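Local coordinates for protein 3'-5'-exonuclease (Saccharomyces cerevisiae, PDB 3E2V) that probably cuts double-stranded DNA as a magnesium-dependent TatD-type nuclease with both endonuclease and 3'-5' exonuclease activity, at residues E161-D167 / F200-A206; F181-K186 / I213-F217; C207-V211 / D261-L265; V251-F255 / L300-A304. The contacts are given in a common frame with arbitrary orientation. Where two conformers were deposited one is given. Residues are numbered along the deposited sequence.

Interaction 1. Residues E161-D167 / F200-A206; sequences EIGLDYD and FLHMRSA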
loop_
_atom_site.group_PDB
_atom_site.type_symbol
_atom_site.label_atom_id
_atom_site.label_comp_id
_atom_site.label_asym_id
_atom_site.label_seq_id
_atom_site.Cartn_x
_atom_site.Cartn_y
_atom_site.Cartn_z
ATOM N N GLU A 161 0.189 0.721 -6.277
ATOM C CA GLU A 161 0.141 2.027 -5.617
ATOM C C GLU A 161 0.216 3.148 -6.639
ATOM O O GLU A 161 1.196 3.202 -7.374
ATOM C CB GLU A 161 1.362 2.165 -4.711
ATOM C CG GLU A 161 1.290 1.362 -3.452
ATOM C CD GLU A 161 2.371 1.732 -2.456
ATOM O OE1 GLU A 161 2.523 2.933 -2.138
ATOM O OE2 GLU A 161 3.064 0.809 -1.992
ATOM N N ILE A 162 -0.781 4.036 -6.671
ATOM C CA ILE A 162 -0.729 5.213 -7.543
ATOM C C ILE A 162 -1.027 6.469 -6.734
ATOM O O ILE A 162 -1.728 6.410 -5.722
ATOM C CB ILE A 162 -1.699 5.088 -8.746
ATOM C CG1 ILE A 162 -3.154 4.939 -8.287
ATOM C CG2 ILE A 162 -1.301 3.890 -9.631
ATOM C CD1 ILE A 162 -4.176 4.957 -9.438
ATOM N N GLY A 163 -0.477 7.597 -7.159
ATOM C CA GLY A 163 -0.762 8.839 -6.463
ATOM C C GLY A 163 0.319 9.862 -6.659
ATOM O O GLY A 163 0.904 9.966 -7.742
ATOM N N LEU A 164 0.588 10.611 -5.594
ATOM C CA LEU A 164 1.519 11.737 -5.651
ATOM C C LEU A 164 2.465 11.692 -4.464
ATOM O O LEU A 164 2.037 11.362 -3.349
ATOM C CB LEU A 164 0.748 13.062 -5.651
ATOM C CG LEU A 164 -0.261 13.308 -6.771
ATOM C CD1 LEU A 164 -0.953 14.662 -6.597
ATOM C CD2 LEU A 164 0.436 13.283 -8.119
ATOM N N ASP A 165 3.734 12.034 -4.687
ATOM C CA ASP A 165 4.714 12.074 -3.604
ATOM C C ASP A 165 5.648 13.242 -3.810
ATOM O O ASP A 165 6.613 13.152 -4.552
ATOM C CB ASP A 165 5.507 10.767 -3.557
ATOM C CG ASP A 165 6.361 10.640 -2.294
ATOM O OD1 ASP A 165 6.760 11.664 -1.712
ATOM O OD2 ASP A 165 6.622 9.493 -1.870
ATOM N N TYR A 166 5.340 14.332 -3.132
ATOM C CA TYR A 166 6.086 15.578 -3.295
ATOM C C TYR A 166 7.343 15.619 -2.425
ATOM O O TYR A 166 8.077 16.602 -2.476
ATOM C CB TYR A 166 5.162 16.773 -3.066
ATOM C CG TYR A 166 4.121 16.982 -4.181
ATOM C CD1 TYR A 166 4.015 16.091 -5.254
ATOM C CD2 TYR A 166 3.254 18.075 -4.162
ATOM C CE1 TYR A 166 3.062 16.281 -6.268
ATOM C CE2 TYR A 166 2.293 18.277 -5.183
ATOM C CZ TYR A 166 2.215 17.380 -6.226
ATOM O OH TYR A 166 1.289 17.570 -7.220
ATOM N N ASP A 167 7.586 14.560 -1.649
ATOM C CA ASP A 167 8.881 14.389 -0.966
ATOM C C ASP A 167 9.897 13.719 -1.882
ATOM O O ASP A 167 11.038 13.480 -1.470
ATOM C CB ASP A 167 8.738 13.513 0.278
ATOM C CG ASP A 167 8.063 14.220 1.443
ATOM O OD1 ASP A 167 7.501 15.315 1.271
ATOM O OD2 ASP A 167 8.110 13.656 2.562
ATOM N N PHE A 200 -5.602 1.669 -4.388
ATOM C CA PHE A 200 -4.598 1.709 -3.345
ATOM C C PHE A 200 -3.718 2.910 -3.644
ATOM O O PHE A 200 -2.895 2.886 -4.568
ATOM C CB PHE A 200 -3.832 0.373 -3.341
ATOM C CG PHE A 200 -2.916 0.194 -2.169
ATOM C CD1 PHE A 200 -3.408 -0.199 -0.934
ATOM C CD2 PHE A 200 -1.572 0.422 -2.294
ATOM C CE1 PHE A 200 -2.553 -0.373 0.144
ATOM C CE2 PHE A 200 -0.707 0.262 -1.202
ATOM C CZ PHE A 200 -1.201 -0.150 0.009
ATOM N N LEU A 201 -3.944 3.981 -2.887
ATOM C CA LEU A 201 -3.460 5.315 -3.241
ATOM C C LEU A 201 -2.330 5.756 -2.330
ATOM O O LEU A 201 -2.348 5.513 -1.124
ATOM C CB LEU A 201 -4.628 6.289 -3.164
ATOM C CG LEU A 201 -5.812 6.034 -4.095
ATOM C CD1 LEU A 201 -7.070 6.761 -3.612
ATOM C CD2 LEU A 201 -5.477 6.342 -5.557
ATOM N N HIS A 202 -1.345 6.402 -2.951
ATOM C CA HIS A 202 -0.180 6.973 -2.265
ATOM C C HIS A 202 -0.321 8.496 -2.255
ATOM O O HIS A 202 -0.572 9.127 -3.285
ATOM C CB HIS A 202 1.109 6.529 -2.975
ATOM C CG HIS A 202 2.365 7.013 -2.319
ATOM N ND1 HIS A 202 3.041 6.274 -1.373
ATOM C CD2 HIS A 202 3.073 8.154 -2.483
ATOM C CE1 HIS A 202 4.100 6.950 -0.963
ATOM N NE2 HIS A 202 4.144 8.093 -1.624
ATOM N N MET A 203 -0.169 9.094 -1.083
ATOM C CA MET A 203 -0.156 10.535 -0.969
ATOM C C MET A 203 0.880 10.909 0.086
ATOM O O MET A 203 0.788 10.500 1.266
ATOM C CB MET A 203 -1.537 11.083 -0.568
ATOM C CG MET A 203 -1.692 12.613 -0.622
ATOM S SD MET A 203 -0.929 13.518 0.763
ATOM C CE MET A 203 -2.130 13.187 2.066
ATOM N N ARG A 204 1.846 11.705 -0.334
ATOM C CA ARG A 204 2.764 12.328 0.609
ATOM C C ARG A 204 2.981 13.779 0.229
ATOM O O ARG A 204 3.409 14.066 -0.886
ATOM C CB ARG A 204 4.092 11.605 0.601
ATOM C CG ARG A 204 5.080 12.197 1.588
ATOM C CD ARG A 204 5.954 11.127 2.197
ATOM N NE ARG A 204 6.685 10.402 1.158
ATOM C CZ ARG A 204 7.454 9.340 1.382
ATOM N NH1 ARG A 204 8.068 8.753 0.368
ATOM N NH2 ARG A 204 7.598 8.863 2.616
ATOM N N SER A 205 2.686 14.682 1.167
ATOM C CA SER A 205 2.959 16.124 1.023
ATOM C C SER A 205 2.322 16.763 -0.208
ATOM O O SER A 205 2.817 17.755 -0.742
ATOM C CB SER A 205 4.473 16.403 1.057
ATOM O OG SER A 205 5.048 15.808 2.211
ATOM N N ALA A 206 1.216 16.181 -0.663
ATOM C CA ALA A 206 0.586 16.561 -1.919
ATOM C C ALA A 206 -0.937 16.629 -1.772
ATOM O O ALA A 206 -1.652 16.388 -2.733
ATOM C CB ALA A 206 0.958 15.550 -3.000
HETATM O O HOH W 1 4.212 3.692 -0.287
#
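At G163 the backbone adopts angles (phi 156°, psi -143°) that only glycine readily tolerates, since a CB would collide with the carbonyl O of I162 and lie 1.8 Å from H202 O. Two residues earlier, a cis peptide precedes E161, and the chain turns a corner at both E161 and G163 while still pairing with its neighbour. The pairing is parallel. H202 N donates to I162 O (2.8 Å), L164 N to H202 O (3.0 Å), R204 N to L164 O (3.0 Å) and Y166 N to R204 O (3.0 Å). These are the adjacent fourth and fifth strands of a TIM barrel, whose C-terminal ends carry the metal site in metallo-dependent hydrolases. E161, a known magnesium ligand that does not bind the metal here, shares water 1 with H202: E161 OE1 lies 2.6 Å and H202 ND1 3.0 Å from it. Across the imidazole, H202 NE2 donates to D165 OD2 (2.9 Å), which also forms a salt bridge to R204 NH1 (2.8 Å). D165 OD1 accepts from D167 N (3.0 Å), an Asx turn. Further along, A206 CB sits 3.5 Å from the Y166 ring centroid in a CH-pi contact, while Y166 OH hydrogen-bonds D209.

Interaction 2. Residues F181-K186 / I213-F217; sequences FEEQLK and ILERF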
loop_
_atom_site.group_PDB
_atom_site.type_symbol
_atom_site.label_atom_id
_atom_site.label_comp_id
_atom_site.label_asym_id
_atom_site.label_seq_id
_atom_site.Cartn_x
_atom_site.Cartn_y
_atom_site.Cartn_z
ATOM N N PHE A 181 -0.508 9.781 -12.715
ATOM C CA PHE A 181 -1.547 9.428 -11.730
ATOM C C PHE A 181 -2.910 9.473 -12.432
ATOM O O PHE A 181 -3.704 8.518 -12.360
ATOM C CB PHE A 181 -1.476 10.397 -10.546
ATOM C CG PHE A 181 -2.536 10.202 -9.482
ATOM C CD1 PHE A 181 -3.039 8.934 -9.150
ATOM C CD2 PHE A 181 -2.955 11.296 -8.746
ATOM C CE1 PHE A 181 -3.994 8.798 -8.128
ATOM C CE2 PHE A 181 -3.887 11.180 -7.729
ATOM C CZ PHE A 181 -4.411 9.940 -7.406
ATOM N N GLU A 182 -3.179 10.582 -13.119
ATOM C CA GLU A 182 -4.468 10.741 -13.766
ATOM C C GLU A 182 -4.715 9.724 -14.881
ATOM O O GLU A 182 -5.810 9.175 -14.966
ATOM C CB GLU A 182 -4.648 12.168 -14.285
ATOM C CG GLU A 182 -5.993 12.365 -14.986
ATOM C CD GLU A 182 -6.333 13.821 -15.201
ATOM O OE1 GLU A 182 -5.795 14.690 -14.484
ATOM O OE2 GLU A 182 -7.155 14.085 -16.102
ATOM N N GLU A 183 -3.710 9.436 -15.708
ATOM C CA GLU A 183 -3.907 8.445 -16.771
ATOM C C GLU A 183 -4.181 7.046 -16.199
ATOM O O GLU A 183 -4.994 6.289 -16.742
ATOM C CB GLU A 183 -2.724 8.405 -17.762
ATOM C CG GLU A 183 -2.575 9.696 -18.573
ATOM C CD GLU A 183 -3.847 10.060 -19.364
ATOM O OE1 GLU A 183 -4.374 9.198 -20.120
ATOM O OE2 GLU A 183 -4.322 11.215 -19.228
ATOM N N GLN A 184 -3.514 6.709 -15.096
ATOM C CA GLN A 184 -3.814 5.439 -14.429
ATOM C C GLN A 184 -5.200 5.412 -13.808
ATOM O O GLN A 184 -5.869 4.380 -13.818
ATOM C CB GLN A 184 -2.723 5.102 -13.403
ATOM C CG GLN A 184 -1.400 4.707 -14.084
ATOM C CD GLN A 184 -0.337 4.353 -13.069
ATOM O OE1 GLN A 184 -0.192 3.185 -12.706
ATOM N NE2 GLN A 184 0.372 5.368 -12.555
ATOM N N LEU A 185 -5.650 6.547 -13.272
ATOM C CA LEU A 185 -7.027 6.609 -12.814
ATOM C C LEU A 185 -7.987 6.358 -13.973
ATOM O O LEU A 185 -8.983 5.668 -13.811
ATOM C CB LEU A 185 -7.329 7.940 -12.123
ATOM C CG LEU A 185 -6.650 8.133 -10.766
ATOM C CD1 LEU A 185 -6.863 9.562 -10.322
ATOM C CD2 LEU A 185 -7.174 7.130 -9.715
ATOM N N LYS A 186 -7.674 6.908 -15.138
ATOM C CA LYS A 186 -8.543 6.680 -16.295
ATOM C C LYS A 186 -8.581 5.199 -16.667
ATOM O O LYS A 186 -9.644 4.621 -16.883
ATOM C CB LYS A 186 -8.076 7.503 -17.487
ATOM C CG LYS A 186 -8.321 9.001 -17.370
ATOM C CD LYS A 186 -7.701 9.709 -18.572
ATOM C CE LYS A 186 -7.826 11.222 -18.464
ATOM N NZ LYS A 186 -7.051 11.887 -19.578
ATOM N N ILE A 213 -7.250 16.171 -8.166
ATOM C CA ILE A 213 -7.361 15.169 -9.223
ATOM C C ILE A 213 -8.485 14.184 -8.912
ATOM O O ILE A 213 -9.346 13.900 -9.765
ATOM C CB ILE A 213 -6.023 14.444 -9.410
ATOM C CG1 ILE A 213 -5.039 15.389 -10.097
ATOM C CG2 ILE A 213 -6.194 13.196 -10.270
ATOM C CD1 ILE A 213 -3.576 14.980 -9.999
ATOM N N LEU A 214 -8.504 13.658 -7.691
ATOM C CA LEU A 214 -9.533 12.686 -7.348
ATOM C C LEU A 214 -10.950 13.242 -7.397
ATOM O O LEU A 214 -11.889 12.515 -7.762
ATOM C CB LEU A 214 -9.258 12.059 -5.973
ATOM C CG LEU A 214 -8.041 11.133 -5.957
ATOM C CD1 LEU A 214 -7.664 10.801 -4.520
ATOM C CD2 LEU A 214 -8.332 9.853 -6.722
ATOM N N GLU A 215 -11.110 14.510 -7.024
ATOM C CA GLU A 215 -12.444 15.118 -7.024
ATOM C C GLU A 215 -13.069 15.085 -8.411
ATOM O O GLU A 215 -14.300 14.900 -8.530
ATOM C CB GLU A 215 -12.397 16.546 -6.490
ATOM C CG GLU A 215 -13.764 17.164 -6.266
ATOM C CD GLU A 215 -14.273 17.929 -7.485
ATOM O OE1 GLU A 215 -13.541 18.040 -8.495
ATOM O OE2 GLU A 215 -15.420 18.432 -7.423
ATOM N N ARG A 216 -12.247 15.265 -9.451
ATOM C CA ARG A 216 -12.784 15.207 -10.817
ATOM C C ARG A 216 -13.362 13.833 -11.154
ATOM O O ARG A 216 -14.365 13.730 -11.862
ATOM C CB ARG A 216 -11.741 15.625 -11.853
ATOM C CG ARG A 216 -11.431 17.103 -11.772
ATOM C CD ARG A 216 -10.768 17.611 -13.045
ATOM N NE ARG A 216 -9.624 16.798 -13.442
ATOM C CZ ARG A 216 -8.373 16.989 -13.018
ATOM N NH1 ARG A 216 -8.068 17.989 -12.192
ATOM N NH2 ARG A 216 -7.419 16.180 -13.429
ATOM N N PHE A 217 -12.739 12.769 -10.639
ATOM C CA PHE A 217 -13.262 11.425 -10.832
ATOM C C PHE A 217 -14.443 11.109 -9.897
ATOM O O PHE A 217 -15.310 10.317 -10.245
ATOM C CB PHE A 217 -12.142 10.408 -10.597
ATOM C CG PHE A 217 -11.115 10.363 -11.702
ATOM C CD1 PHE A 217 -11.223 9.424 -12.741
ATOM C CD2 PHE A 217 -10.051 11.268 -11.730
ATOM C CE1 PHE A 217 -10.275 9.390 -13.775
ATOM C CE2 PHE A 217 -9.090 11.219 -12.752
ATOM C CZ PHE A 217 -9.211 10.292 -13.778
#
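Two helices running the same way, with local axes 10.9 Å apart and crossing at -22°, fit together through a few large apolar bumps. F217 is the most extensively covered of them. Its ring fills a hollow formed by E182, L185 and K186, with L185 CB over its face, 3.8 Å from the ring centroid in a CH-pi contact and 3.4 Å from F217 CZ. One turn earlier, I213 enters the next hollow, where its CD1 lies 3.9 Å from F181 CD2 and its CG2 3.7 Å from L185 CD1. L185 in turn projects among I213, L214 and F217, and L214 CD2 is met by both F181 CZ (4.0 Å) and L185 CD1 (3.9 Å). These are successive helices of the outer layer of a TIM barrel: 174-187 and 207-219 follow the paired strands 156-165 and 199-204, and F181 and L185 also press inward on I162. At the more accessible margin, E182 OE1 and R216 NH2 form a very short salt bridge of 2.4 Å that bridges the groove beside the apolar row. K186 packs its CG 3.9 Å from F217 CZ, but its amino group turns away to E183 and D223.

Interaction 3. Residues C207-V211 / D261-L265; sequences CDDFV and DLQKL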
loop_
_atom_site.group_PDB
_atom_site.type_symbol
_atom_site.label_atom_id
_atom_site.label_comp_id
_atom_site.label_asym_id
_atom_site.label_seq_id
_atom_site.Cartn_x
_atom_site.Cartn_y
_atom_site.Cartn_z
ATOM N N CYS A 207 -1.439 16.957 -0.584
ATOM C CA CYS A 207 -2.858 16.753 -0.332
ATOM C C CYS A 207 -3.754 17.540 -1.279
ATOM O O CYS A 207 -4.691 16.975 -1.860
ATOM C CB CYS A 207 -3.199 17.043 1.125
ATOM S SG CYS A 207 -4.844 16.398 1.589
ATOM N N ASP A 208 -3.491 18.834 -1.447
ATOM C CA ASP A 208 -4.389 19.639 -2.271
ATOM C C ASP A 208 -4.441 19.152 -3.723
ATOM O O ASP A 208 -5.531 19.022 -4.288
ATOM C CB ASP A 208 -4.043 21.130 -2.207
ATOM C CG ASP A 208 -4.453 21.774 -0.896
ATOM O OD1 ASP A 208 -5.305 21.227 -0.154
ATOM O OD2 ASP A 208 -3.912 22.859 -0.611
ATOM N N ASP A 209 -3.277 18.844 -4.310
ATOM C CA ASP A 209 -3.251 18.366 -5.691
ATOM C C ASP A 209 -3.870 16.974 -5.829
ATOM O O ASP A 209 -4.516 16.675 -6.833
ATOM C CB ASP A 209 -1.828 18.343 -6.240
ATOM C CG ASP A 209 -1.287 19.740 -6.560
ATOM O OD1 ASP A 209 -2.029 20.735 -6.393
ATOM O OD2 ASP A 209 -0.119 19.842 -6.978
ATOM N N PHE A 210 -3.671 16.129 -4.818
ATOM C CA PHE A 210 -4.213 14.760 -4.798
ATOM C C PHE A 210 -5.733 14.842 -4.778
ATOM O O PHE A 210 -6.412 14.191 -5.577
ATOM C CB PHE A 210 -3.656 14.092 -3.536
ATOM C CG PHE A 210 -4.086 12.660 -3.290
ATOM C CD1 PHE A 210 -3.471 11.601 -3.957
ATOM C CD2 PHE A 210 -4.997 12.370 -2.277
ATOM C CE1 PHE A 210 -3.808 10.267 -3.657
ATOM C CE2 PHE A 210 -5.349 11.037 -1.975
ATOM C CZ PHE A 210 -4.755 9.992 -2.688
ATOM N N VAL A 211 -6.271 15.682 -3.890
ATOM C CA VAL A 211 -7.725 15.862 -3.798
ATOM C C VAL A 211 -8.288 16.483 -5.072
ATOM O O VAL A 211 -9.350 16.073 -5.539
ATOM C CB VAL A 211 -8.094 16.676 -2.533
ATOM C CG1 VAL A 211 -9.559 17.163 -2.583
ATOM C CG2 VAL A 211 -7.865 15.814 -1.286
ATOM N N ASP A 261 -5.328 17.941 6.573
ATOM C CA ASP A 261 -5.258 17.015 5.437
ATOM C C ASP A 261 -6.261 15.886 5.605
ATOM O O ASP A 261 -6.949 15.506 4.640
ATOM C CB ASP A 261 -3.882 16.348 5.335
ATOM C CG ASP A 261 -2.771 17.302 5.014
ATOM O OD1 ASP A 261 -3.029 18.368 4.405
ATOM O OD2 ASP A 261 -1.615 16.941 5.371
ATOM N N LEU A 262 -6.341 15.336 6.818
ATOM C CA LEU A 262 -7.279 14.240 7.075
ATOM C C LEU A 262 -8.711 14.652 6.748
ATOM O O LEU A 262 -9.444 13.906 6.120
ATOM C CB LEU A 262 -7.193 13.741 8.519
ATOM C CG LEU A 262 -8.249 12.698 8.890
ATOM C CD1 LEU A 262 -8.065 11.403 8.072
ATOM C CD2 LEU A 262 -8.244 12.403 10.398
ATOM N N GLN A 263 -9.124 15.837 7.203
ATOM C CA GLN A 263 -10.479 16.289 6.943
ATOM C C GLN A 263 -10.724 16.474 5.431
ATOM O O GLN A 263 -11.798 16.132 4.933
ATOM C CB GLN A 263 -10.783 17.551 7.747
ATOM C CG GLN A 263 -10.814 17.303 9.257
ATOM C CD GLN A 263 -11.795 16.197 9.645
ATOM O OE1 GLN A 263 -12.947 16.192 9.204
ATOM N NE2 GLN A 263 -11.341 15.258 10.467
ATOM N N LYS A 264 -9.731 16.972 4.703
ATOM C CA LYS A 264 -9.882 17.084 3.252
ATOM C C LYS A 264 -10.108 15.708 2.623
ATOM O O LYS A 264 -10.942 15.564 1.715
ATOM C CB LYS A 264 -8.657 17.755 2.624
ATOM C CG LYS A 264 -8.533 19.259 2.955
ATOM C CD LYS A 264 -7.181 19.809 2.537
ATOM C CE LYS A 264 -7.137 21.309 2.786
ATOM N NZ LYS A 264 -5.797 21.903 2.517
ATOM N N LEU A 265 -9.371 14.700 3.092
ATOM C CA LEU A 265 -9.524 13.360 2.535
ATOM C C LEU A 265 -10.884 12.758 2.894
ATOM O O LEU A 265 -11.569 12.196 2.030
ATOM C CB LEU A 265 -8.380 12.451 3.007
ATOM C CG LEU A 265 -6.973 12.830 2.509
ATOM C CD1 LEU A 265 -5.958 11.950 3.204
ATOM C CD2 LEU A 265 -6.864 12.653 1.006
#
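Side-chain rotamers shape how two helices meet, and here the contributing chi1 angles all fall in the t or m well. The local axes of 207-211 and 261-265 are almost parallel, 3° apart in direction and 10.4 Å at closest approach. C207, in the first turn of its helix, has chi1 near t, which carries SG between the helices, 4.2 Å from K264 CB and 4.3 Å from L265 CG. Its CB lies 3.5 Å from D261 OD1; D261, an m rotamer, spends its other oxygen on the backbone N of S258. K264 leaves its helix with chi1 m and then runs fully extended, t at chi2, chi3 and chi4. That stretch spans the gap, so that K264 NZ donates to D208 OD1 at 2.8 Å in a salt bridge at the exposed edge. Deeper in, L265 uses the common m, t rotamer, which brings its CD2 to 3.7 Å from F210 CE2, at the edge of the ring, and to 4.0 Å from V211 CG2. F210 and V211 both have chi1 near t. The two helices succeed one another in the outer layer of the TIM barrel, each following its own strand, 199-204 or 250-252. F210 reaches inward over L164, L201, M203 and V252 of three adjacent strands, while L265 packs on V252 and F255.

Interaction 4. Residues V251-F255 / L300-A304; sequences VVHSF and LETDA. With MG (magnesium ion), chain E.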
loop_
_atom_site.group_PDB
_atom_site.type_symbol
_atom_site.label_atom_id
_atom_site.label_comp_id
_atom_site.label_asym_id
_atom_site.label_seq_id
_atom_site.Cartn_x
_atom_site.Cartn_y
_atom_site.Cartn_z
ATOM N N VAL A 251 -8.522 3.826 -0.976
ATOM C CA VAL A 251 -7.722 3.591 0.220
ATOM C C VAL A 251 -6.465 4.431 0.168
ATOM O O VAL A 251 -5.643 4.275 -0.748
ATOM C CB VAL A 251 -7.368 2.091 0.346
ATOM C CG1 VAL A 251 -6.431 1.853 1.530
ATOM C CG2 VAL A 251 -8.647 1.240 0.462
ATOM N N VAL A 252 -6.337 5.350 1.129
ATOM C CA VAL A 252 -5.149 6.179 1.222
ATOM C C VAL A 252 -4.149 5.509 2.163
ATOM O O VAL A 252 -4.276 5.599 3.390
ATOM C CB VAL A 252 -5.502 7.630 1.685
ATOM C CG1 VAL A 252 -4.235 8.522 1.687
ATOM C CG2 VAL A 252 -6.615 8.243 0.819
ATOM N N HIS A 253 -3.154 4.855 1.565
ATOM C CA HIS A 253 -2.130 4.042 2.253
ATOM C C HIS A 253 -1.207 4.907 3.106
ATOM O O HIS A 253 -0.899 6.056 2.760
ATOM C CB HIS A 253 -1.343 3.229 1.162
ATOM C CG HIS A 253 -0.004 2.661 1.564
ATOM N ND1 HIS A 253 0.175 1.808 2.638
ATOM C CD2 HIS A 253 1.211 2.757 0.957
ATOM C CE1 HIS A 253 1.446 1.440 2.702
ATOM N NE2 HIS A 253 2.099 2.009 1.700
ATOM N N SER A 254 -0.771 4.358 4.234
ATOM C CA SER A 254 0.363 4.929 4.970
ATOM C C SER A 254 0.207 6.429 5.259
ATOM O O SER A 254 1.086 7.234 4.945
ATOM C CB SER A 254 1.669 4.652 4.203
ATOM O OG SER A 254 2.790 4.910 5.045
ATOM N N PHE A 255 -0.934 6.795 5.844
ATOM C CA PHE A 255 -1.236 8.194 6.088
ATOM C C PHE A 255 -0.415 8.797 7.226
ATOM O O PHE A 255 -0.418 8.276 8.347
ATOM C CB PHE A 255 -2.717 8.366 6.410
ATOM C CG PHE A 255 -3.090 9.794 6.664
ATOM C CD1 PHE A 255 -3.174 10.688 5.596
ATOM C CD2 PHE A 255 -3.307 10.264 7.956
ATOM C CE1 PHE A 255 -3.510 12.025 5.805
ATOM C CE2 PHE A 255 -3.639 11.623 8.166
ATOM C CZ PHE A 255 -3.737 12.486 7.090
ATOM N N LEU A 300 -5.584 -1.159 8.920
ATOM C CA LEU A 300 -4.280 -1.378 9.550
ATOM C C LEU A 300 -3.296 -1.973 8.553
ATOM O O LEU A 300 -3.667 -2.761 7.669
ATOM C CB LEU A 300 -4.437 -2.342 10.732
ATOM C CG LEU A 300 -5.332 -1.874 11.875
ATOM C CD1 LEU A 300 -5.550 -3.008 12.892
ATOM C CD2 LEU A 300 -4.654 -0.693 12.533
ATOM N N GLU A 301 -2.024 -1.620 8.727
ATOM C CA GLU A 301 -0.952 -2.088 7.850
ATOM C C GLU A 301 0.350 -1.954 8.583
ATOM O O GLU A 301 0.448 -1.186 9.555
ATOM C CB GLU A 301 -0.871 -1.279 6.546
ATOM C CG GLU A 301 -1.343 0.161 6.685
ATOM C CD GLU A 301 -0.794 1.068 5.587
ATOM O OE1 GLU A 301 0.438 1.101 5.407
ATOM O OE2 GLU A 301 -1.596 1.753 4.935
ATOM N N THR A 302 1.350 -2.712 8.133
ATOM C CA THR A 302 2.694 -2.570 8.708
ATOM C C THR A 302 3.632 -1.731 7.845
ATOM O O THR A 302 4.545 -1.071 8.361
ATOM C CB THR A 302 3.413 -3.926 8.953
ATOM O OG1 THR A 302 3.548 -4.648 7.714
ATOM C CG2 THR A 302 2.707 -4.756 10.019
ATOM N N ASP A 303 3.429 -1.749 6.523
ATOM C CA ASP A 303 4.425 -1.207 5.570
ATOM C C ASP A 303 5.755 -1.952 5.668
ATOM O O ASP A 303 6.792 -1.434 5.221
ATOM C CB ASP A 303 4.616 0.316 5.722
ATOM C CG ASP A 303 5.047 0.968 4.429
ATOM O OD1 ASP A 303 4.546 0.550 3.354
ATOM O OD2 ASP A 303 5.882 1.903 4.483
ATOM N N ALA A 304 5.717 -3.172 6.212
ATOM C CA ALA A 304 6.962 -3.953 6.358
ATOM C C ALA A 304 7.695 -4.011 4.998
ATOM O O ALA A 304 7.062 -4.185 3.947
ATOM C CB ALA A 304 6.650 -5.316 6.857
HETATM MG MG MG E . 4.307 1.945 1.606
HETATM O O HOH W 2 4.769 3.637 2.590
HETATM O O HOH W 3 6.327 1.699 1.277
HETATM O O HOH W 4 4.060 0.364 0.313
HETATM O O HOH W 1 4.212 3.692 -0.287
#
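V251 opens the segment as part of a barrel strand, its backbone hydrogen-bonded to L201 of the neighbouring strand, and V252 directs its side chain outward to L265 of helix 259-268. The contact begins at H253. There the imidazole works at both nitrogens: H253 ND1 donates to E301 OE2 at 2.9 Å, while H253 NE2 binds the magnesium ion at 2.2 Å, a geometry consistent with the carboxylate orienting the ring. S254 follows in a left-handed backbone conformation (phi 52°, psi 52°), and its N also donates to E301 OE2, at 2.8 Å, so one oxygen gathers two consecutive residues; S254 OG is hydrogen-bonded to N277. F255 then points away from the facing loop and packs on L262 and L265. From that loop, D303 OD1 coordinates magnesium at 2.2 Å and is also held by N20, while D303 OD2 receives a hydrogen bond from metal-bound water 2 (2.8 Å). Waters 1, 2, 3 and 4 complete a six-ligand shell, with water 1 the most distant at 2.6 Å from the metal. A histidine and an aspartate following the sixth and eighth strands, at the C-terminal mouth of the barrel, are characteristic of the metal centre of TatD-type hydrolases.

Overall arrangement
The four contacts sample a TIM barrel from its mouth to its outer layer. Interactions 1 and 4 lie in the barrel itself and rely on polar chemistry: backbone pairing and a histidine-carboxylate cluster in one, metal coordination in the other. The backbone of L201 hydrogen-bonds to V251 and H253 across neighbouring strands, and water 1 belongs to both contacts. Interactions 2 and 3 join helices and share 207-219; each combines an apolar interior with one salt bridge toward solvent, and interaction 3 is the less buried. F181 and F210 touch, linking the two, and both also pack on the strands of interaction 1. Interactions 2 and 4 do not touch, their nearest atoms being about 6 Å apart.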